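Local structure of tetraacyldisaccharide 4'-kinase (Aquifex aeolicus, 4EHX) at residues Lys65-Ser71 and Pro132-Asp138; Gly73-Ser78 and Glu95-Pro101; Thr81-Tyr87 and Leu125-Ser131; Ser116-Tyr120 and His143-His147. The protein transfers the gamma-phosphate of ATP to the 4'-position of a tetraacyldisaccharide 1-phosphate, forming lipid IVA in lipid A biosynthesis. All coordinates share one frame; numbering follows the deposited sequence. Where two conformers were deposited one is given.

Interaction 1. Residues Lys65-Ser71 and Pro132-Asp138; sequences KRVCILS and PEVFILD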
# COMPACT_ATOMS: atom_id res chain seq x y z
N LYS A 65 17.19 10.03 -4.40
CA LYS A 65 17.05 9.54 -5.77
C LYS A 65 15.75 10.03 -6.40
O LYS A 65 14.79 10.36 -5.69
CB LYS A 65 17.03 8.01 -5.79
CG LYS A 65 18.31 7.34 -5.32
CD LYS A 65 19.47 7.62 -6.28
CE LYS A 65 20.67 6.74 -5.98
NZ LYS A 65 21.77 7.01 -6.96
N ARG A 66 15.71 10.05 -7.73
CA ARG A 66 14.48 10.33 -8.45
C ARG A 66 13.66 9.04 -8.49
O ARG A 66 14.02 8.09 -9.18
CB ARG A 66 14.80 10.82 -9.86
CG ARG A 66 15.53 12.18 -9.87
CD ARG A 66 16.09 12.51 -11.26
NE ARG A 66 15.03 12.73 -12.24
CZ ARG A 66 14.39 13.89 -12.40
NH1 ARG A 66 14.68 14.92 -11.62
NH2 ARG A 66 13.44 14.01 -13.33
N VAL A 67 12.57 9.01 -7.72
CA VAL A 67 11.78 7.78 -7.52
C VAL A 67 10.47 7.82 -8.30
O VAL A 67 9.79 8.85 -8.37
CB VAL A 67 11.44 7.62 -6.02
CG1 VAL A 67 10.53 6.39 -5.77
CG2 VAL A 67 12.73 7.56 -5.17
N CYS A 68 10.11 6.68 -8.89
CA CYS A 68 8.81 6.56 -9.52
C CYS A 68 8.14 5.29 -9.03
O CYS A 68 8.73 4.22 -9.08
CB CYS A 68 8.93 6.53 -11.04
SG CYS A 68 7.36 6.47 -11.92
N ILE A 69 6.89 5.42 -8.57
CA ILE A 69 6.10 4.26 -8.20
C ILE A 69 5.39 3.71 -9.44
O ILE A 69 4.82 4.47 -10.20
CB ILE A 69 4.98 4.63 -7.20
CG1 ILE A 69 5.55 5.40 -6.00
CG2 ILE A 69 4.17 3.37 -6.80
CD1 ILE A 69 6.59 4.65 -5.23
N LEU A 70 5.44 2.39 -9.64
CA LEU A 70 4.67 1.76 -10.70
C LEU A 70 3.53 1.03 -10.03
O LEU A 70 3.75 0.02 -9.34
CB LEU A 70 5.53 0.76 -11.51
CG LEU A 70 6.78 1.34 -12.18
CD1 LEU A 70 7.54 0.22 -12.95
CD2 LEU A 70 6.37 2.47 -13.14
N SER A 71 2.33 1.58 -10.20
CA SER A 71 1.13 1.05 -9.57
C SER A 71 0.23 0.39 -10.62
O SER A 71 0.25 0.76 -11.79
CB SER A 71 0.40 2.21 -8.88
OG SER A 71 -0.47 1.76 -7.87
N PRO A 132 13.31 8.72 -14.10
CA PRO A 132 13.57 8.23 -12.75
C PRO A 132 14.90 7.48 -12.61
O PRO A 132 15.44 6.95 -13.58
CB PRO A 132 12.39 7.28 -12.50
CG PRO A 132 12.06 6.76 -13.86
CD PRO A 132 12.33 7.88 -14.82
N GLU A 133 15.42 7.44 -11.39
CA GLU A 133 16.62 6.66 -11.10
C GLU A 133 16.30 5.29 -10.50
O GLU A 133 17.14 4.41 -10.50
CB GLU A 133 17.51 7.44 -10.14
CG GLU A 133 18.10 8.65 -10.81
CD GLU A 133 18.81 9.57 -9.84
OE1 GLU A 133 18.18 9.97 -8.84
OE2 GLU A 133 19.99 9.87 -10.08
N VAL A 134 15.09 5.13 -9.97
CA VAL A 134 14.69 3.85 -9.36
C VAL A 134 13.18 3.73 -9.40
O VAL A 134 12.47 4.73 -9.28
CB VAL A 134 15.22 3.73 -7.90
CG1 VAL A 134 14.73 4.91 -7.03
CG2 VAL A 134 14.83 2.37 -7.29
N PHE A 135 12.68 2.51 -9.59
CA PHE A 135 11.25 2.24 -9.52
C PHE A 135 10.90 1.43 -8.28
O PHE A 135 11.65 0.56 -7.86
CB PHE A 135 10.78 1.42 -10.72
CG PHE A 135 10.83 2.16 -12.00
CD1 PHE A 135 9.89 3.14 -12.27
CD2 PHE A 135 11.80 1.87 -12.95
CE1 PHE A 135 9.92 3.84 -13.48
CE2 PHE A 135 11.84 2.55 -14.16
CZ PHE A 135 10.89 3.54 -14.42
N ILE A 136 9.74 1.74 -7.71
CA ILE A 136 9.19 0.90 -6.66
C ILE A 136 7.88 0.34 -7.20
O ILE A 136 7.01 1.09 -7.66
CB ILE A 136 8.90 1.70 -5.37
CG1 ILE A 136 10.19 2.23 -4.73
CG2 ILE A 136 8.11 0.85 -4.37
CD1 ILE A 136 9.92 3.33 -3.68
N LEU A 137 7.72 -0.98 -7.16
CA LEU A 137 6.43 -1.54 -7.54
C LEU A 137 5.61 -1.57 -6.27
O LEU A 137 6.01 -2.18 -5.26
CB LEU A 137 6.57 -2.99 -8.06
CG LEU A 137 7.70 -3.29 -9.06
CD1 LEU A 137 7.55 -4.73 -9.61
CD2 LEU A 137 7.68 -2.29 -10.22
N ASP A 138 4.48 -0.88 -6.27
CA ASP A 138 3.61 -1.06 -5.13
C ASP A 138 2.75 -2.27 -5.50
O ASP A 138 2.12 -2.34 -6.56
CB ASP A 138 2.84 0.21 -4.76
CG ASP A 138 1.72 0.51 -5.71
OD1 ASP A 138 1.77 -0.03 -6.82
OD2 ASP A 138 0.81 1.29 -5.36
O HOH W 1 22.02 9.69 -7.69
O HOH W 2 2.78 -2.53 -8.94
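L70 packs obliquely against F135 in the dense part of this contact: its CG stands 3.6 Å from CD1 of the ring, and its CD1 sits off-centre over the ring, 4.2 Å from the centroid. Keeping CG anti to the carbonyl carbon (chi1 -59°) also lets CD1 of L70 reach CD2 of L137 at 3.7 Å. C68 brings its sulfur to the edge of the same ring. On the other face of the sheet V67, I69, V134 and I136 interlock, with CD1 of I69 3.7 Å from CB of I136. Main-chain bonds such as L70 N to I136 O run between. The start of both segments is looser and wetter. There E133 OE1 takes the N-H of R66 at 2.7 Å on its anti lone pair, while OE2 reaches NZ of K65 only through a water. With a valine in place of E133, R66 N would probably lose this acceptor and the water beside K65 its tie to the second segment. The guanidinium of R66 bonds to L130 O and S131 O. These are neighbouring parallel strands of the P-loop kinase core; D138, its side chain about 4 Å from that of K51 in the predicted ATP site, is placed like a Walker B aspartate.

Interaction 2. Residues Gly73-Ser78 and Glu95-Pro101; sequences GYKRKS and EEAGDEP
S78 turns OG between its backbone N and carbonyl carbon (chi1 66°), and E96 starts with CG anti to the backbone N (chi1 -178°), which brings the hydroxyl against CG of the glutamate at 3.3 Å. OG donates to E96 O at 3.2 Å, tilted 32° from the carbonyl plane. K77 N adds a weak bond to E95 O, while its side chain runs alongside E95 in the same direction, NZ 3.8 Å from CB of E95 but not in contact with its carboxylate. K77 and S78 are poorly ordered, so this end grips softly. Further in, R76 lays its aliphatic part over the end of the helix: CB is 3.6 Å from E96 O, and A97 O, buried under the chain, finds no polar partner. The guanidinium goes on to G80 O. G98 closes one short helix with a positive phi and stands at the N-cap of the next; a side chain there would run into K75 O. G73 packs its CA 3.6 Å from CG of P101, and K75 crosses E100 at about a right angle. The loop thus lies across the junction of helices 94-97 and 99-107, while A97 and P101 also meet V84 of strand 81-86.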
# COMPACT_ATOMS: atom_id res chain seq x y z
N GLY A 73 -3.24 0.31 -10.71
CA GLY A 73 -4.43 1.06 -11.05
C GLY A 73 -5.51 0.14 -11.59
O GLY A 73 -5.98 0.31 -12.71
N TYR A 74 -5.92 -0.84 -10.78
CA TYR A 74 -6.87 -1.86 -11.21
C TYR A 74 -8.12 -1.27 -11.87
O TYR A 74 -8.41 -1.55 -13.04
CB TYR A 74 -7.25 -2.77 -10.03
CG TYR A 74 -8.14 -3.94 -10.41
CD1 TYR A 74 -7.81 -4.77 -11.47
CD2 TYR A 74 -9.28 -4.23 -9.68
CE1 TYR A 74 -8.62 -5.84 -11.82
CE2 TYR A 74 -10.09 -5.30 -10.01
CZ TYR A 74 -9.76 -6.11 -11.08
OH TYR A 74 -10.56 -7.18 -11.42
N LYS A 75 -8.85 -0.45 -11.12
CA LYS A 75 -10.08 0.16 -11.63
C LYS A 75 -9.90 1.66 -11.89
O LYS A 75 -9.85 2.45 -10.94
CB LYS A 75 -11.24 -0.08 -10.67
CG LYS A 75 -11.05 0.57 -9.30
CD LYS A 75 -12.25 0.31 -8.40
CE LYS A 75 -12.06 0.96 -7.04
NZ LYS A 75 -13.22 0.72 -6.14
N ARG A 76 -9.82 2.03 -13.16
CA ARG A 76 -9.62 3.43 -13.54
C ARG A 76 -10.63 3.90 -14.59
O ARG A 76 -11.31 3.09 -15.23
CB ARG A 76 -8.20 3.64 -14.08
CG ARG A 76 -7.17 2.73 -13.45
CD ARG A 76 -5.78 3.34 -13.48
NE ARG A 76 -5.32 3.67 -14.83
CZ ARG A 76 -4.61 2.85 -15.60
NH1 ARG A 76 -4.28 1.63 -15.17
NH2 ARG A 76 -4.22 3.25 -16.81
N LYS A 77 -10.73 5.22 -14.75
CA LYS A 77 -11.57 5.83 -15.78
C LYS A 77 -10.78 5.95 -17.09
O LYS A 77 -11.30 6.40 -18.11
CB LYS A 77 -12.08 7.21 -15.34
CG LYS A 77 -12.94 7.92 -16.38
CD LYS A 77 -13.34 9.32 -15.93
CE LYS A 77 -14.25 9.29 -14.72
NZ LYS A 77 -14.83 10.63 -14.43
N SER A 78 -9.51 5.56 -17.03
CA SER A 78 -8.65 5.54 -18.20
C SER A 78 -7.77 4.30 -18.15
O SER A 78 -7.44 3.81 -17.06
CB SER A 78 -7.79 6.80 -18.27
OG SER A 78 -6.87 6.85 -17.20
N GLU A 95 -10.68 10.03 -9.90
CA GLU A 95 -11.61 9.40 -10.83
C GLU A 95 -10.86 8.75 -12.01
O GLU A 95 -11.16 7.62 -12.40
CB GLU A 95 -12.65 10.40 -11.34
CG GLU A 95 -13.64 10.91 -10.27
CD GLU A 95 -13.28 12.29 -9.72
OE1 GLU A 95 -12.08 12.63 -9.67
OE2 GLU A 95 -14.21 13.03 -9.32
N GLU A 96 -9.89 9.47 -12.57
CA GLU A 96 -9.14 8.97 -13.72
C GLU A 96 -7.96 8.07 -13.34
O GLU A 96 -7.60 7.16 -14.09
CB GLU A 96 -8.66 10.14 -14.60
CG GLU A 96 -7.91 9.71 -15.85
CD GLU A 96 -7.71 10.85 -16.83
OE1 GLU A 96 -8.16 11.98 -16.54
OE2 GLU A 96 -7.10 10.62 -17.90
N ALA A 97 -7.36 8.33 -12.19
CA ALA A 97 -6.20 7.56 -11.77
C ALA A 97 -6.61 6.23 -11.13
O ALA A 97 -5.85 5.27 -11.15
CB ALA A 97 -5.35 8.36 -10.79
N GLY A 98 -7.81 6.20 -10.57
CA GLY A 98 -8.18 5.15 -9.65
C GLY A 98 -7.80 5.58 -8.25
O GLY A 98 -6.82 6.30 -8.06
N ASP A 99 -8.58 5.16 -7.26
CA ASP A 99 -8.36 5.59 -5.88
C ASP A 99 -6.97 5.24 -5.34
O ASP A 99 -6.39 6.00 -4.57
CB ASP A 99 -9.43 5.01 -4.95
CG ASP A 99 -10.73 5.78 -5.00
OD1 ASP A 99 -10.94 6.57 -5.96
OD2 ASP A 99 -11.56 5.60 -4.09
N GLU A 100 -6.44 4.09 -5.75
CA GLU A 100 -5.17 3.59 -5.20
C GLU A 100 -3.92 4.37 -5.64
O GLU A 100 -3.12 4.80 -4.80
CB GLU A 100 -4.99 2.10 -5.54
CG GLU A 100 -6.26 1.25 -5.43
CD GLU A 100 -7.21 1.43 -6.62
OE1 GLU A 100 -6.80 1.17 -7.77
OE2 GLU A 100 -8.38 1.82 -6.39
N PRO A 101 -3.72 4.51 -6.96
CA PRO A 101 -2.56 5.31 -7.38
C PRO A 101 -2.71 6.77 -6.93
O PRO A 101 -1.71 7.41 -6.61
CB PRO A 101 -2.60 5.22 -8.91
CG PRO A 101 -3.37 3.95 -9.20
CD PRO A 101 -4.43 3.92 -8.12

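Interaction 3. Residues Thr81-Tyr87 and Leu125-Ser131; sequences TLIVSEY and LALEKLS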
# COMPACT_ATOMS: atom_id res chain seq x y z
N THR A 81 -1.29 3.17 -20.09
CA THR A 81 -0.32 3.68 -19.13
C THR A 81 -0.64 5.14 -18.86
O THR A 81 -0.93 5.89 -19.79
CB THR A 81 1.10 3.53 -19.66
OG1 THR A 81 1.35 2.15 -19.95
CG2 THR A 81 2.10 3.99 -18.63
N LEU A 82 -0.59 5.55 -17.60
CA LEU A 82 -1.03 6.88 -17.21
C LEU A 82 -0.07 7.46 -16.17
O LEU A 82 0.17 6.85 -15.14
CB LEU A 82 -2.44 6.81 -16.61
CG LEU A 82 -2.98 8.11 -16.01
CD1 LEU A 82 -3.16 9.14 -17.11
CD2 LEU A 82 -4.29 7.85 -15.29
N ILE A 83 0.49 8.63 -16.46
CA ILE A 83 1.27 9.33 -15.44
C ILE A 83 0.28 10.00 -14.50
O ILE A 83 -0.46 10.89 -14.89
CB ILE A 83 2.23 10.37 -16.04
CG1 ILE A 83 3.35 9.67 -16.83
CG2 ILE A 83 2.81 11.26 -14.92
CD1 ILE A 83 4.23 10.63 -17.65
N VAL A 84 0.26 9.54 -13.26
CA VAL A 84 -0.66 10.06 -12.25
C VAL A 84 -0.05 11.28 -11.56
O VAL A 84 -0.73 12.28 -11.30
CB VAL A 84 -0.93 8.98 -11.20
CG1 VAL A 84 -1.76 9.54 -10.04
CG2 VAL A 84 -1.62 7.79 -11.85
N SER A 85 1.25 11.21 -11.29
CA SER A 85 1.90 12.32 -10.61
C SER A 85 3.32 12.48 -11.12
O SER A 85 4.01 11.49 -11.34
CB SER A 85 1.94 12.05 -9.11
OG SER A 85 2.69 13.05 -8.44
N GLU A 86 3.76 13.72 -11.26
CA GLU A 86 5.13 13.99 -11.65
C GLU A 86 5.87 14.60 -10.45
O GLU A 86 5.70 15.78 -10.13
CB GLU A 86 5.18 14.94 -12.85
CG GLU A 86 6.58 15.42 -13.21
CD GLU A 86 6.58 16.39 -14.38
OE1 GLU A 86 5.71 17.29 -14.41
OE2 GLU A 86 7.46 16.25 -15.26
N TYR A 87 6.65 13.76 -9.78
CA TYR A 87 7.38 14.17 -8.59
C TYR A 87 6.54 14.98 -7.60
O TYR A 87 6.94 16.05 -7.15
CB TYR A 87 8.67 14.91 -8.99
CG TYR A 87 9.54 13.96 -9.78
CD1 TYR A 87 10.14 12.87 -9.16
CD2 TYR A 87 9.69 14.09 -11.16
CE1 TYR A 87 10.89 11.95 -9.87
CE2 TYR A 87 10.45 13.17 -11.89
CZ TYR A 87 11.05 12.12 -11.23
OH TYR A 87 11.81 11.21 -11.92
N LEU A 125 7.33 4.27 -20.10
CA LEU A 125 6.77 5.62 -20.23
C LEU A 125 7.45 6.55 -19.23
O LEU A 125 7.77 7.70 -19.54
CB LEU A 125 5.26 5.62 -19.99
CG LEU A 125 4.63 7.02 -19.96
CD1 LEU A 125 4.68 7.66 -21.35
CD2 LEU A 125 3.20 6.97 -19.45
N ALA A 126 7.66 6.06 -18.01
CA ALA A 126 8.32 6.86 -16.99
C ALA A 126 9.74 7.22 -17.43
O ALA A 126 10.17 8.36 -17.27
CB ALA A 126 8.33 6.11 -15.65
N LEU A 127 10.47 6.25 -17.96
CA LEU A 127 11.83 6.53 -18.38
C LEU A 127 11.85 7.63 -19.43
O LEU A 127 12.71 8.50 -19.41
CB LEU A 127 12.53 5.27 -18.89
CG LEU A 127 12.90 4.31 -17.75
CD1 LEU A 127 13.19 2.91 -18.29
CD2 LEU A 127 14.08 4.85 -16.92
N GLU A 128 10.88 7.60 -20.33
CA GLU A 128 10.79 8.57 -21.41
C GLU A 128 10.44 9.97 -20.89
O GLU A 128 11.06 10.95 -21.29
CB GLU A 128 9.75 8.10 -22.43
CG GLU A 128 9.51 9.06 -23.58
CD GLU A 128 8.48 8.51 -24.56
OE1 GLU A 128 7.88 7.46 -24.27
OE2 GLU A 128 8.29 9.14 -25.62
N LYS A 129 9.47 10.05 -19.99
CA LYS A 129 8.90 11.34 -19.59
C LYS A 129 9.42 11.89 -18.26
O LYS A 129 9.36 13.09 -18.03
CB LYS A 129 7.37 11.25 -19.52
CG LYS A 129 6.68 10.77 -20.79
CD LYS A 129 6.90 11.74 -21.94
CE LYS A 129 6.12 11.29 -23.17
NZ LYS A 129 6.44 12.13 -24.36
N LEU A 130 9.89 11.01 -17.38
CA LEU A 130 10.19 11.43 -16.01
C LEU A 130 11.65 11.20 -15.58
O LEU A 130 12.04 11.62 -14.49
CB LEU A 130 9.26 10.68 -15.04
CG LEU A 130 7.74 10.82 -15.22
CD1 LEU A 130 6.98 9.75 -14.43
CD2 LEU A 130 7.27 12.22 -14.84
N SER A 131 12.42 10.54 -16.43
CA SER A 131 13.78 10.06 -16.11
C SER A 131 14.09 9.66 -14.66
O SER A 131 15.02 10.17 -14.04
CB SER A 131 14.83 11.05 -16.63
OG SER A 131 14.62 12.33 -16.08
O HOH W 3 9.89 14.96 -15.33
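Two methyl groups, CG2 of T81 and CD2 of L125, are squeezed to 3.3 Å, tighter than ordinary van der Waals contact, the two side chains passing antiparallel. The same L125 CD2 lies 3.8 Å from CG1 of I83, and I83 CD1 reaches across to K129 CB at 3.7 Å. At the far end L130 points its CD2 at CG of E86, 3.7 Å away, and a water bound by E86 OE2 makes a weaker bond to K129 O. Y87 comes in edge-on. With CG anti to its carbonyl carbon (chi1 -61°), the ring reaches L130 and its OH donates to L130 O at 2.6 Å; that oxygen lies near the ring plane, while the hydroxyl stands 35° out of the carbonyl plane. R66 NH2 bonds to it as well, so two donors share this oxygen. If a phenylalanine stood at Y87, L130 O would probably lose the hydroxyl donor, leaving R66 NH2 to hold it and the helix less firmly tied to the chain after the strand. V84 and S85 pair together with V113 of strand 112-116 as a classic beta bulge. Residues 125-130 of helix 119-130 cross strand 81-86 at 51°, and L130 also rests on strand 112-116, the helix-over-sheet layering of an alpha/beta P-loop kinase.

Interaction 4. Residues Ser116-Tyr120 and His143-His147; sequences SEDRY and HRKLH. With EPE (4-(2-hydroxyethyl)-1-piperazine ethanesulfonic acid), chain B.
R119 lays its guanidinium on the ring of H143, the two groups 4.4 Å apart at their centres and their planes inclined by 29°. H143 holds CG anti to its backbone N (chi1 -161°), which presents the imidazole face to R119. Lower down the chain CD of R119 stands over the middle of the ring, 3.9 Å from its centroid, so one face is covered by methylene and guanidinium together. Both groups present N-H donors to the sulfonate of a bound HEPES buffer molecule: H143 ND1 gives O1S a nearly straight bond of 2.7 Å at the ring edge, and R119 NH1 reaches O3S at 2.8 Å, with a weak second bond from NH2. NH1 also donates to E117 O in the guanidinium plane, which helps fix its rotation. This anion-holding pocket sits at the start of helix 119-130, whose N-cap is D118; the side chain of R119 is about 9 Å from that of K51 in the predicted ATP site, consistent with a place at the rim of the active site. D118 OD1 caps K121 N, while OD2 forms a salt bridge with K145 NZ at 2.9 Å, the two side chains crossing at about a right angle. Behind the stack L146 sends CD2 to within 3.6 Å of CB of R119 and points CD1 at the ring edge of Y120. At the other edge of the imidazole, H143 NE2 is 2.7 Å from a water that accepts from Y120 N.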
# COMPACT_ATOMS: atom_id res chain seq x y z
N SER A 116 -0.27 1.49 -14.52
CA SER A 116 -0.24 0.67 -15.71
C SER A 116 -0.36 -0.78 -15.27
O SER A 116 0.40 -1.24 -14.43
CB SER A 116 1.10 0.89 -16.43
OG SER A 116 1.12 0.26 -17.69
N GLU A 117 -1.34 -1.50 -15.81
CA GLU A 117 -1.48 -2.93 -15.54
C GLU A 117 -0.16 -3.65 -15.83
O GLU A 117 0.32 -4.48 -15.03
CB GLU A 117 -2.58 -3.50 -16.43
CG GLU A 117 -2.95 -4.94 -16.14
CD GLU A 117 -3.88 -5.06 -14.96
OE1 GLU A 117 -4.57 -4.07 -14.64
OE2 GLU A 117 -3.93 -6.15 -14.36
N ASP A 118 0.42 -3.35 -16.99
CA ASP A 118 1.73 -3.91 -17.34
C ASP A 118 2.80 -2.99 -16.76
O ASP A 118 3.01 -1.88 -17.25
CB ASP A 118 1.86 -3.98 -18.87
CG ASP A 118 3.08 -4.76 -19.30
OD1 ASP A 118 4.19 -4.21 -19.24
OD2 ASP A 118 2.95 -5.93 -19.72
N ARG A 119 3.47 -3.44 -15.70
CA ARG A 119 4.41 -2.55 -15.00
C ARG A 119 5.59 -2.16 -15.89
O ARG A 119 6.06 -1.02 -15.85
CB ARG A 119 4.89 -3.20 -13.70
CG ARG A 119 4.03 -2.90 -12.46
CD ARG A 119 2.61 -3.39 -12.58
NE ARG A 119 2.06 -3.75 -11.27
CZ ARG A 119 1.00 -4.53 -11.09
NH1 ARG A 119 0.33 -5.03 -12.14
NH2 ARG A 119 0.61 -4.79 -9.85
N TYR A 120 6.09 -3.11 -16.68
CA TYR A 120 7.18 -2.81 -17.60
C TYR A 120 6.85 -1.63 -18.53
O TYR A 120 7.65 -0.69 -18.66
CB TYR A 120 7.54 -4.05 -18.43
CG TYR A 120 8.67 -3.81 -19.40
CD1 TYR A 120 10.00 -3.90 -18.99
CD2 TYR A 120 8.42 -3.51 -20.74
CE1 TYR A 120 11.05 -3.68 -19.88
CE2 TYR A 120 9.45 -3.30 -21.63
CZ TYR A 120 10.76 -3.39 -21.20
OH TYR A 120 11.79 -3.18 -22.09
N HIS A 143 3.69 -9.84 -9.89
CA HIS A 143 3.91 -9.38 -11.26
C HIS A 143 5.26 -9.86 -11.80
O HIS A 143 6.17 -9.06 -12.06
CB HIS A 143 3.79 -7.85 -11.36
CG HIS A 143 3.57 -7.36 -12.76
ND1 HIS A 143 2.35 -7.46 -13.39
CD2 HIS A 143 4.42 -6.79 -13.65
CE1 HIS A 143 2.46 -6.97 -14.62
NE2 HIS A 143 3.70 -6.56 -14.80
N ARG A 144 5.39 -11.18 -11.98
CA ARG A 144 6.69 -11.80 -12.21
C ARG A 144 7.28 -11.48 -13.57
O ARG A 144 8.49 -11.63 -13.78
CB ARG A 144 6.62 -13.31 -11.99
CG ARG A 144 6.24 -13.68 -10.56
CD ARG A 144 6.36 -15.19 -10.31
NE ARG A 144 7.74 -15.67 -10.36
CZ ARG A 144 8.09 -16.95 -10.22
NH1 ARG A 144 7.15 -17.87 -10.00
NH2 ARG A 144 9.36 -17.31 -10.30
N LYS A 145 6.43 -11.02 -14.48
CA LYS A 145 6.88 -10.61 -15.81
C LYS A 145 7.90 -9.47 -15.75
O LYS A 145 8.65 -9.27 -16.69
CB LYS A 145 5.68 -10.18 -16.69
CG LYS A 145 6.04 -9.88 -18.15
CD LYS A 145 5.04 -8.94 -18.84
CE LYS A 145 3.60 -9.38 -18.68
NZ LYS A 145 2.71 -8.79 -19.75
N LEU A 146 7.91 -8.70 -14.66
CA LEU A 146 8.91 -7.63 -14.53
C LEU A 146 10.00 -8.01 -13.54
O LEU A 146 9.72 -8.28 -12.37
CB LEU A 146 8.27 -6.29 -14.13
CG LEU A 146 9.22 -5.11 -13.88
CD1 LEU A 146 10.07 -4.80 -15.11
CD2 LEU A 146 8.40 -3.85 -13.49
N HIS A 147 11.24 -8.04 -14.02
CA HIS A 147 12.37 -8.31 -13.13
C HIS A 147 12.40 -7.27 -12.01
O HIS A 147 12.22 -6.08 -12.28
CB HIS A 147 13.71 -8.23 -13.86
CG HIS A 147 14.89 -8.33 -12.93
ND1 HIS A 147 15.26 -9.52 -12.33
CD2 HIS A 147 15.73 -7.39 -12.43
CE1 HIS A 147 16.29 -9.30 -11.53
NE2 HIS A 147 16.59 -8.02 -11.57
N1 EPE B . -2.07 -12.22 -11.02
C2 EPE B . -3.20 -12.12 -11.95
C3 EPE B . -4.26 -13.16 -11.57
N4 EPE B . -3.69 -14.49 -11.52
C5 EPE B . -2.40 -14.66 -10.87
C6 EPE B . -1.42 -13.54 -11.16
C7 EPE B . -4.63 -15.60 -11.47
C8 EPE B . -3.95 -16.93 -11.74
O8 EPE B . -3.18 -16.81 -12.91
C9 EPE B . -1.10 -11.16 -11.36
C10 EPE B . -1.64 -9.83 -10.85
S EPE B . -0.43 -8.49 -11.02
O1S EPE B . 0.41 -8.80 -12.17
O2S EPE B . 0.37 -8.47 -9.80
O3S EPE B . -1.12 -7.23 -11.21
O HOH W 4 5.28 -5.90 -16.92

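Interactions 1, 3 and 4 cluster in the kinase core: the centre of interaction 1 is about 10 Å from that of interaction 3 and 13 Å from that of interaction 4, while interaction 2 lies about 18 Å from interaction 1. Along the chain 73-78, 81-87, 95-101, 116-120 and 125-131 all fall between the two strands of interaction 1, and 143-147 comes after them. Helix 119-130 serves interactions 3 and 4, its end bound through R66 to interaction 1 and its start following S116, which bonds T81 and S71. Interaction 2 meets strand 81-86 from the other side, through A97 and V84. Interactions 1 and 2 come near the predicted ATP site, through D138 and E100 close to K51, while interaction 3 lies farther out.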